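Long-range contacts in putative branched-chain amino acid transport system substrate-binding protein (Rhodopseudomonas palustris, PDB 3TX6), which probably serves as the periplasmic solute-binding component of an ABC transporter for aromatic acids derived from lignin: residues I12-T17 / G75-P80; I8-T13 / L43-L48; T55-N60 / V83-V88. All coordinates share one frame; numbering follows the deposited sequence. Where two conformers were deposited one is given.

Overall arrangement
All three contacts lie in one lobe, on the same side of the chain's centre. Contact 2 pairs strand 8-14 with strand 41-49, contact 1 continues from the end of strand 8-14 to the loop before helix 79-92, and contact 3 packs that helix against helix 54-67. Thr13 ties all three together: Thr13 OG1 is hydrogen-bonded to Asn60 ND2 at 2.9 Å, and Thr13 CG2 lies 3.5 Å from Val85 CG2. The centres of contacts 1 and 3 are about 10 Å apart. Contact 1 alone touches the ligand; the side chain of Ala57 in contact 3 stays about 12 Å away from it.

Contact 1 of 3, residues I12-T17 / G75-P80; sequences ITVTTT and GSSVTP. With ENO (3-(4-hydroxy-phenyl)pyruvic acid), chain D.
Ser77 OG stands anti to its own carbonyl carbon (chi1 -60°), a turn that aims it across at the backbone of Thr15, while Thr15 OG1 has the matching turn and rests near the Ser77 CB, 3.5 Å away. Thr15 N donates to Ser77 OG at 2.9 Å in a nearly straight bond of 164°. Glu27 OE1 is hydrogen-bonded to the same hydroxyl, and Val14 CB closes in on it from the strand. An alanine in place of Ser77 would probably leave Thr15 N and Glu27 without this shared mate and let the loop shift against the strand end. One step back, Ser76 OG and Thr15 OG1 approach to 3.4 Å, and the carboxylate of Asp50 holds both, one on each of its oxygens. Thr13 O has no conventional partner; two CA-H...O contacts reach it, from Gly75 CA and Ser76 CA, both at 3.2 Å. The peptide joining those two residues is cis, and a side chain at Gly75 would run straight into Thr13 O. The turn then delivers the ligand site. Val78 occupies the N-cap position, its CG1 lying 3.5 Å from the ligand's O1, and Thr79 N, at the start of helix 79-92, donates to O2 of the same carboxylate at 2.8 Å and 170°. The N-terminal end of the helix is likely to help stabilise that negative charge, together with Arg174, which is also hydrogen-bonded to the ligand, an anion site of the kind found at the strand-to-helix turns lining the cleft of periplasmic binding proteins.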
loop_
_atom_site.group_PDB
_atom_site.type_symbol
_atom_site.label_atom_id
_atom_site.label_comp_id
_atom_site.label_asym_id
_atom_site.label_seq_id
_atom_site.Cartn_x
_atom_site.Cartn_y
_atom_site.Cartn_z
ATOM N N ILE A 12 13.807 -7.670 3.858
ATOM C CA ILE A 12 12.940 -6.641 3.322
ATOM C C ILE A 12 13.555 -6.083 2.050
ATOM O O ILE A 12 14.696 -5.608 2.071
ATOM C CB ILE A 12 12.746 -5.516 4.335
ATOM C CG1 ILE A 12 12.307 -6.130 5.690
ATOM C CG2 ILE A 12 11.732 -4.485 3.803
ATOM C CD1 ILE A 12 11.940 -5.142 6.768
ATOM N N THR A 13 12.789 -6.128 0.951
ATOM C CA THR A 13 13.181 -5.442 -0.266
ATOM C C THR A 13 12.186 -4.348 -0.563
ATOM O O THR A 13 10.987 -4.603 -0.640
ATOM C CB THR A 13 13.368 -6.419 -1.490
ATOM O OG1 THR A 13 13.936 -5.690 -2.616
ATOM C CG2 THR A 13 12.127 -7.209 -1.860
ATOM N N VAL A 14 12.689 -3.113 -0.661
ATOM C CA VAL A 14 11.869 -1.985 -0.963
ATOM C C VAL A 14 12.562 -1.077 -1.973
ATOM O O VAL A 14 13.706 -1.295 -2.349
ATOM C CB VAL A 14 11.497 -1.205 0.328
ATOM C CG1 VAL A 14 10.481 -1.965 1.178
ATOM C CG2 VAL A 14 12.755 -0.809 1.094
ATOM N N THR A 15 11.824 -0.087 -2.441
ATOM C CA THR A 15 12.281 0.763 -3.539
ATOM C C THR A 15 12.723 2.121 -2.997
ATOM O O THR A 15 11.901 3.018 -2.714
ATOM C CB THR A 15 11.155 0.954 -4.561
ATOM O OG1 THR A 15 10.637 -0.339 -4.953
ATOM C CG2 THR A 15 11.682 1.788 -5.777
ATOM N N THR A 16 14.032 2.267 -2.871
ATOM C CA THR A 16 14.607 3.476 -2.305
ATOM C C THR A 16 15.392 4.297 -3.341
ATOM O O THR A 16 15.946 5.337 -2.998
ATOM C CB THR A 16 15.461 3.187 -1.077
ATOM O OG1 THR A 16 16.555 2.331 -1.429
ATOM C CG2 THR A 16 14.646 2.588 0.018
ATOM N N THR A 17 15.417 3.826 -4.585
ATOM C CA THR A 17 15.934 4.574 -5.740
ATOM C C THR A 17 14.971 4.433 -6.919
ATOM O O THR A 17 14.146 3.511 -6.927
ATOM C CB THR A 17 17.316 4.052 -6.209
ATOM O OG1 THR A 17 17.209 2.672 -6.615
ATOM C CG2 THR A 17 18.349 4.208 -5.131
ATOM N N GLY A 75 8.039 -7.018 1.184
ATOM C CA GLY A 75 8.263 -6.088 0.096
ATOM C C GLY A 75 7.312 -6.359 -1.046
ATOM O O GLY A 75 6.421 -7.225 -0.948
ATOM N N SER A 76 7.441 -5.646 -2.151
ATOM C CA SER A 76 8.293 -4.490 -2.339
ATOM C C SER A 76 7.360 -3.259 -2.225
ATOM O O SER A 76 6.321 -3.338 -1.618
ATOM C CB SER A 76 9.016 -4.608 -3.713
ATOM O OG SER A 76 9.807 -3.463 -4.025
ATOM N N SER A 77 7.767 -2.132 -2.828
ATOM C CA SER A 77 7.063 -0.861 -2.663
ATOM C C SER A 77 5.956 -0.621 -3.707
ATOM O O SER A 77 5.069 0.206 -3.522
ATOM C CB SER A 77 8.065 0.305 -2.727
ATOM O OG SER A 77 9.041 0.188 -1.686
ATOM N N VAL A 78 6.103 -1.268 -4.852
ATOM C CA VAL A 78 5.197 -1.107 -5.987
ATOM C C VAL A 78 4.884 -2.508 -6.518
ATOM O O VAL A 78 5.562 -3.481 -6.152
ATOM C CB VAL A 78 5.718 -0.127 -7.059
ATOM C CG1 VAL A 78 5.657 1.313 -6.548
ATOM C CG2 VAL A 78 7.130 -0.527 -7.525
ATOM N N THR A 79 3.814 -2.603 -7.311
ATOM C CA THR A 79 3.269 -3.918 -7.664
ATOM C C THR A 79 4.205 -4.836 -8.445
ATOM O O THR A 79 4.325 -6.000 -8.062
ATOM C CB THR A 79 1.878 -3.797 -8.332
ATOM O OG1 THR A 79 0.998 -3.145 -7.403
ATOM C CG2 THR A 79 1.330 -5.159 -8.728
ATOM N N PRO A 80 4.888 -4.351 -9.494
ATOM C CA PRO A 80 5.679 -5.312 -10.290
ATOM C C PRO A 80 6.765 -6.069 -9.479
ATOM O O PRO A 80 6.833 -7.293 -9.553
ATOM C CB PRO A 80 6.244 -4.441 -11.440
ATOM C CG PRO A 80 5.169 -3.397 -11.603
ATOM C CD PRO A 80 4.808 -3.060 -10.171
HETATM O O4 ENO D . 1.370 -0.764 -5.727
HETATM C C9 ENO D . 1.630 1.042 -2.845
HETATM C C8 ENO D . 1.071 0.977 -1.585
HETATM C C7 ENO D . -0.273 1.322 -1.371
HETATM C C6 ENO D . -1.052 1.634 -2.468
HETATM C C5 ENO D . -0.498 1.722 -3.742
HETATM C C4 ENO D . 0.857 1.410 -3.951
HETATM O O3 ENO D . -0.790 1.215 -0.086
HETATM C C3 ENO D . 1.486 1.564 -5.307
HETATM C C2 ENO D . 1.621 0.370 -6.171
HETATM C C1 ENO D . 2.175 0.570 -7.502
HETATM O O2 ENO D . 2.344 -0.439 -8.218
HETATM O O1 ENO D . 2.468 1.731 -7.918
#

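Contact 2 of 3, residues I8-T13 / L43-L48; sequences ITIGIT and LKVIVL
Ile10 meets Leu43, Lys44 and Val45 with successive parts of its side chain. Its CB lies over Lys44 O at 4.0 Å, the oxygen that also accepts Ile10 N. With CG1 anti to the carbonyl carbon and beside the backbone N (chi1 -60°), the long branch runs back along the strand, and CD1 at its tip reaches Leu43 CD1 at 4.0 Å and, a little farther off, Val45 CG2 at 4.3 Å. Leu43 is shared: its other methyl, CD2, sits alongside Ile8, 3.8 Å from Ile8 CB. Ile12 CD1 lies closer still to its neighbour, 3.7 Å from Val45 CG1. These residues, with Val47, make one apolar face. On the reverse face Thr9 CG2 touches Ile46 CD1 at 4.0 Å, the two side chains slanting across each other, while the Lys44 chain kinks at its second torsion and departs from the strand pair.

Beneath the side chains the backbones pair in parallel, their axes 4.7 Å apart and turned by 18°. Ile8 O accepts Lys44 N at 2.8 Å; Ile10 bonds through both N and O to Lys44 and Ile46, and Ile12 does likewise to Ile46 and Leu48. All five bonds are close to straight, and CA-H...O contacts fill in beside them. The intervening residues Thr9 and Gly11 turn their backbone groups the other way, to Asp71, Val72 and Met74, which makes strand 8-14 an inner strand of the sheet. Helix 21-29 lies on the crossover between the two paired strands. Helix 282-304 covers the Ile8, Ile10 and Leu43 part of the apolar face, Phe291 lying against Ile10 and Leu43, and Leu31 meets Ile12 and Val47; on the other face helix 54-67 sets Phe64 against Ile46 and Leu48.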
loop_
_atom_site.group_PDB
_atom_site.type_symbol
_atom_site.label_atom_id
_atom_site.label_comp_id
_atom_site.label_asym_id
_atom_site.label_seq_id
_atom_site.Cartn_x
_atom_site.Cartn_y
_atom_site.Cartn_z
ATOM N N ILE A 8 15.201 -14.093 14.949
ATOM C CA ILE A 8 14.202 -14.223 13.917
ATOM C C ILE A 8 14.698 -13.337 12.781
ATOM O O ILE A 8 15.047 -12.180 12.994
ATOM C CB ILE A 8 12.859 -13.802 14.458
ATOM C CG1 ILE A 8 12.479 -14.759 15.653
ATOM C CG2 ILE A 8 11.803 -13.781 13.368
ATOM C CD1 ILE A 8 11.454 -14.149 16.496
ATOM N N THR A 9 14.789 -13.908 11.591
ATOM C CA THR A 9 15.459 -13.269 10.455
ATOM C C THR A 9 14.388 -12.788 9.483
ATOM O O THR A 9 13.591 -13.577 8.988
ATOM C CB THR A 9 16.445 -14.244 9.779
ATOM O OG1 THR A 9 17.370 -14.716 10.782
ATOM C CG2 THR A 9 17.204 -13.576 8.599
ATOM N N ILE A 10 14.448 -11.513 9.139
ATOM C CA ILE A 10 13.441 -10.867 8.306
ATOM C C ILE A 10 14.189 -10.146 7.204
ATOM O O ILE A 10 15.013 -9.283 7.464
ATOM C CB ILE A 10 12.652 -9.845 9.100
ATOM C CG1 ILE A 10 11.952 -10.556 10.268
ATOM C CG2 ILE A 10 11.608 -9.091 8.224
ATOM C CD1 ILE A 10 11.647 -9.673 11.424
ATOM N N GLY A 11 13.879 -10.505 5.959
ATOM C CA GLY A 11 14.403 -9.770 4.814
ATOM C C GLY A 11 13.373 -8.877 4.188
ATOM O O GLY A 11 12.223 -9.280 3.972
ATOM N N ILE A 12 13.807 -7.670 3.858
ATOM C CA ILE A 12 12.940 -6.641 3.322
ATOM C C ILE A 12 13.555 -6.083 2.050
ATOM O O ILE A 12 14.696 -5.608 2.071
ATOM C CB ILE A 12 12.746 -5.516 4.335
ATOM C CG1 ILE A 12 12.307 -6.130 5.690
ATOM C CG2 ILE A 12 11.732 -4.485 3.803
ATOM C CD1 ILE A 12 11.940 -5.142 6.768
ATOM N N THR A 13 12.789 -6.128 0.951
ATOM C CA THR A 13 13.181 -5.442 -0.266
ATOM C C THR A 13 12.186 -4.348 -0.563
ATOM O O THR A 13 10.987 -4.603 -0.640
ATOM C CB THR A 13 13.368 -6.419 -1.490
ATOM O OG1 THR A 13 13.936 -5.690 -2.616
ATOM C CG2 THR A 13 12.127 -7.209 -1.860
ATOM N N LEU A 43 15.386 -9.556 16.518
ATOM C CA LEU A 43 15.013 -9.556 15.113
ATOM C C LEU A 43 16.275 -9.112 14.351
ATOM O O LEU A 43 16.908 -8.098 14.670
ATOM C CB LEU A 43 13.874 -8.587 14.864
ATOM C CG LEU A 43 12.581 -8.782 15.639
ATOM C CD1 LEU A 43 11.484 -7.906 15.047
ATOM C CD2 LEU A 43 12.180 -10.252 15.689
ATOM N N LYS A 44 16.640 -9.906 13.361
ATOM C CA LYS A 44 17.728 -9.598 12.471
ATOM C C LYS A 44 17.044 -9.178 11.181
ATOM O O LYS A 44 16.449 -10.000 10.497
ATOM C CB LYS A 44 18.612 -10.829 12.248
ATOM C CG LYS A 44 19.688 -10.628 11.208
ATOM C CD LYS A 44 20.761 -9.670 11.680
ATOM C CE LYS A 44 21.940 -9.580 10.702
ATOM N NZ LYS A 44 22.872 -8.452 11.005
ATOM N N VAL A 45 17.128 -7.900 10.849
ATOM C CA VAL A 45 16.393 -7.326 9.738
ATOM C C VAL A 45 17.434 -6.896 8.684
ATOM O O VAL A 45 18.373 -6.124 8.956
ATOM C CB VAL A 45 15.551 -6.111 10.187
ATOM C CG1 VAL A 45 14.814 -5.502 8.998
ATOM C CG2 VAL A 45 14.578 -6.494 11.292
ATOM N N ILE A 46 17.248 -7.427 7.483
ATOM C CA ILE A 46 18.136 -7.204 6.332
ATOM C C ILE A 46 17.356 -6.468 5.255
ATOM O O ILE A 46 16.316 -6.934 4.817
ATOM C CB ILE A 46 18.670 -8.527 5.755
ATOM C CG1 ILE A 46 19.362 -9.349 6.841
ATOM C CG2 ILE A 46 19.635 -8.228 4.618
ATOM C CD1 ILE A 46 19.280 -10.832 6.641
ATOM N N VAL A 47 17.792 -5.256 4.948
ATOM C CA VAL A 47 17.092 -4.348 4.032
ATOM C C VAL A 47 17.864 -4.137 2.775
ATOM O O VAL A 47 19.054 -3.879 2.830
ATOM C CB VAL A 47 16.788 -2.980 4.684
ATOM C CG1 VAL A 47 15.842 -2.182 3.782
ATOM C CG2 VAL A 47 16.186 -3.214 6.061
ATOM N N LEU A 48 17.205 -4.279 1.638
ATOM C CA LEU A 48 17.820 -4.034 0.340
ATOM C C LEU A 48 16.911 -3.175 -0.526
ATOM O O LEU A 48 15.703 -3.267 -0.414
ATOM C CB LEU A 48 18.052 -5.392 -0.381
ATOM C CG LEU A 48 19.113 -6.312 0.264
ATOM C CD1 LEU A 48 19.155 -7.691 -0.445
ATOM C CD2 LEU A 48 20.541 -5.684 0.298
#

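Contact 3 of 3, residues T55-N60 / V83-V88; sequences TAATTN and VAVSNV
Thr58 OG1 is held by its own helix and pressed by the other: it is hydrogen-bonded to Pro54 O, one turn earlier, and lies only 3.2 Å from Ala84 CB. The bond back to Pro54 goes with OG1 standing anti to the carbonyl carbon, beside the backbone N (chi1 -61°). The same torsion puts CG2 anti to the N, and that methyl meets Val88 CG2 at 3.8 Å, coming up to the valine at an angle. Val88 CG2 also comes within 3.9 Å of Thr58 O, while the valine side chain extends to Ala61 and Arg62 on the next turn of helix 54-67.

The helices run in roughly the same direction, with 31° between their axes and a closest approach of 8.1 Å. Small residues permit this: Ala57 and Ala84 face each other, and Thr58 CA and Ala84 CA are just 5.4 Å apart. Both helices lie on one face of the largely parallel sheet, as is usual in the alpha/beta lobes of periplasmic binding proteins; helix 54-67 connects strand 41-49 to strand 72-75, and helix 79-92 connects strand 72-75 to strand 96-98.

Nearer the sheet, Val85 places CG2 4.0 Å from Ala57 CB, and the same methyl lies close to Ala57 O. Standing anti to the carbonyl carbon, CG2 is the branch of the valine that reaches Ala57. Asn60, a turn on from Ala57 and like it packed against Asp50, fastens helix 54-67 to the strand ends, its ND2 hydrogen-bonded to Asp49 O as well as to Thr13.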
loop_
_atom_site.group_PDB
_atom_site.type_symbol
_atom_site.label_atom_id
_atom_site.label_comp_id
_atom_site.label_asym_id
_atom_site.label_seq_id
_atom_site.Cartn_x
_atom_site.Cartn_y
_atom_site.Cartn_z
ATOM N N THR A 55 13.412 -7.803 -11.522
ATOM C CA THR A 55 14.620 -8.609 -11.521
ATOM C C THR A 55 15.424 -8.425 -10.233
ATOM O O THR A 55 15.826 -9.411 -9.610
ATOM C CB THR A 55 15.472 -8.330 -12.761
ATOM O OG1 THR A 55 14.742 -8.720 -13.938
ATOM C CG2 THR A 55 16.826 -9.078 -12.682
ATOM N N ALA A 56 15.643 -7.179 -9.821
ATOM C CA ALA A 56 16.340 -6.898 -8.564
ATOM C C ALA A 56 15.578 -7.460 -7.338
ATOM O O ALA A 56 16.187 -8.002 -6.417
ATOM C CB ALA A 56 16.602 -5.399 -8.384
ATOM N N ALA A 57 14.244 -7.331 -7.341
ATOM C CA ALA A 57 13.409 -7.796 -6.208
ATOM C C ALA A 57 13.475 -9.346 -6.131
ATOM O O ALA A 57 13.506 -9.903 -5.041
ATOM C CB ALA A 57 11.970 -7.282 -6.316
ATOM N N THR A 58 13.535 -10.024 -7.279
ATOM C CA THR A 58 13.638 -11.467 -7.310
ATOM C C THR A 58 14.977 -11.885 -6.700
ATOM O O THR A 58 15.056 -12.777 -5.836
ATOM C CB THR A 58 13.535 -11.971 -8.785
ATOM O OG1 THR A 58 12.278 -11.594 -9.351
ATOM C CG2 THR A 58 13.699 -13.484 -8.854
ATOM N N THR A 59 16.031 -11.201 -7.131
ATOM C CA THR A 59 17.353 -11.479 -6.617
ATOM C C THR A 59 17.429 -11.207 -5.120
ATOM O O THR A 59 17.975 -12.029 -4.369
ATOM C CB THR A 59 18.402 -10.648 -7.360
ATOM O OG1 THR A 59 18.472 -11.096 -8.711
ATOM C CG2 THR A 59 19.782 -10.730 -6.686
ATOM N N ASN A 60 16.846 -10.106 -4.679
ATOM C CA ASN A 60 16.850 -9.777 -3.255
ATOM C C ASN A 60 16.107 -10.814 -2.458
ATOM O O ASN A 60 16.608 -11.292 -1.429
ATOM C CB ASN A 60 16.278 -8.385 -2.986
ATOM C CG ASN A 60 17.146 -7.272 -3.569
ATOM O OD1 ASN A 60 18.293 -7.493 -3.978
ATOM N ND2 ASN A 60 16.617 -6.056 -3.583
ATOM N N VAL A 83 5.020 -8.676 -7.021
ATOM C CA VAL A 83 4.691 -9.935 -7.682
ATOM C C VAL A 83 5.910 -10.869 -7.710
ATOM O O VAL A 83 5.805 -12.061 -7.371
ATOM C CB VAL A 83 4.085 -9.704 -9.072
ATOM C CG1 VAL A 83 4.013 -11.015 -9.868
ATOM C CG2 VAL A 83 2.678 -9.047 -8.954
ATOM N N ALA A 84 7.061 -10.314 -8.045
ATOM C CA ALA A 84 8.307 -11.060 -8.061
ATOM C C ALA A 84 8.663 -11.660 -6.699
ATOM O O ALA A 84 9.079 -12.836 -6.622
ATOM C CB ALA A 84 9.459 -10.205 -8.588
ATOM N N VAL A 85 8.538 -10.872 -5.637
ATOM C CA VAL A 85 8.817 -11.367 -4.314
ATOM C C VAL A 85 7.884 -12.514 -3.972
ATOM O O VAL A 85 8.307 -13.514 -3.418
ATOM C CB VAL A 85 8.733 -10.241 -3.269
ATOM C CG1 VAL A 85 8.915 -10.803 -1.854
ATOM C CG2 VAL A 85 9.788 -9.141 -3.545
ATOM N N SER A 86 6.605 -12.368 -4.318
ATOM C CA SER A 86 5.621 -13.418 -4.063
ATOM C C SER A 86 5.966 -14.712 -4.775
ATOM O O SER A 86 5.844 -15.803 -4.173
ATOM C CB SER A 86 4.174 -12.941 -4.419
ATOM O OG SER A 86 3.237 -13.917 -4.114
ATOM N N ASN A 87 6.442 -14.603 -6.029
ATOM C CA ASN A 87 6.883 -15.766 -6.790
ATOM C C ASN A 87 7.980 -16.512 -6.036
ATOM O O ASN A 87 7.911 -17.730 -5.879
ATOM C CB ASN A 87 7.407 -15.393 -8.173
ATOM C CG ASN A 87 6.308 -14.923 -9.108
ATOM O OD1 ASN A 87 5.110 -15.192 -8.902
ATOM N ND2 ASN A 87 6.709 -14.163 -10.127
ATOM N N VAL A 88 8.951 -15.766 -5.524
ATOM C CA VAL A 88 10.069 -16.367 -4.804
ATOM C C VAL A 88 9.599 -17.014 -3.485
ATOM O O VAL A 88 9.970 -18.150 -3.164
ATOM C CB VAL A 88 11.197 -15.355 -4.561
ATOM C CG1 VAL A 88 12.302 -15.973 -3.672
ATOM C CG2 VAL A 88 11.781 -14.895 -5.898
#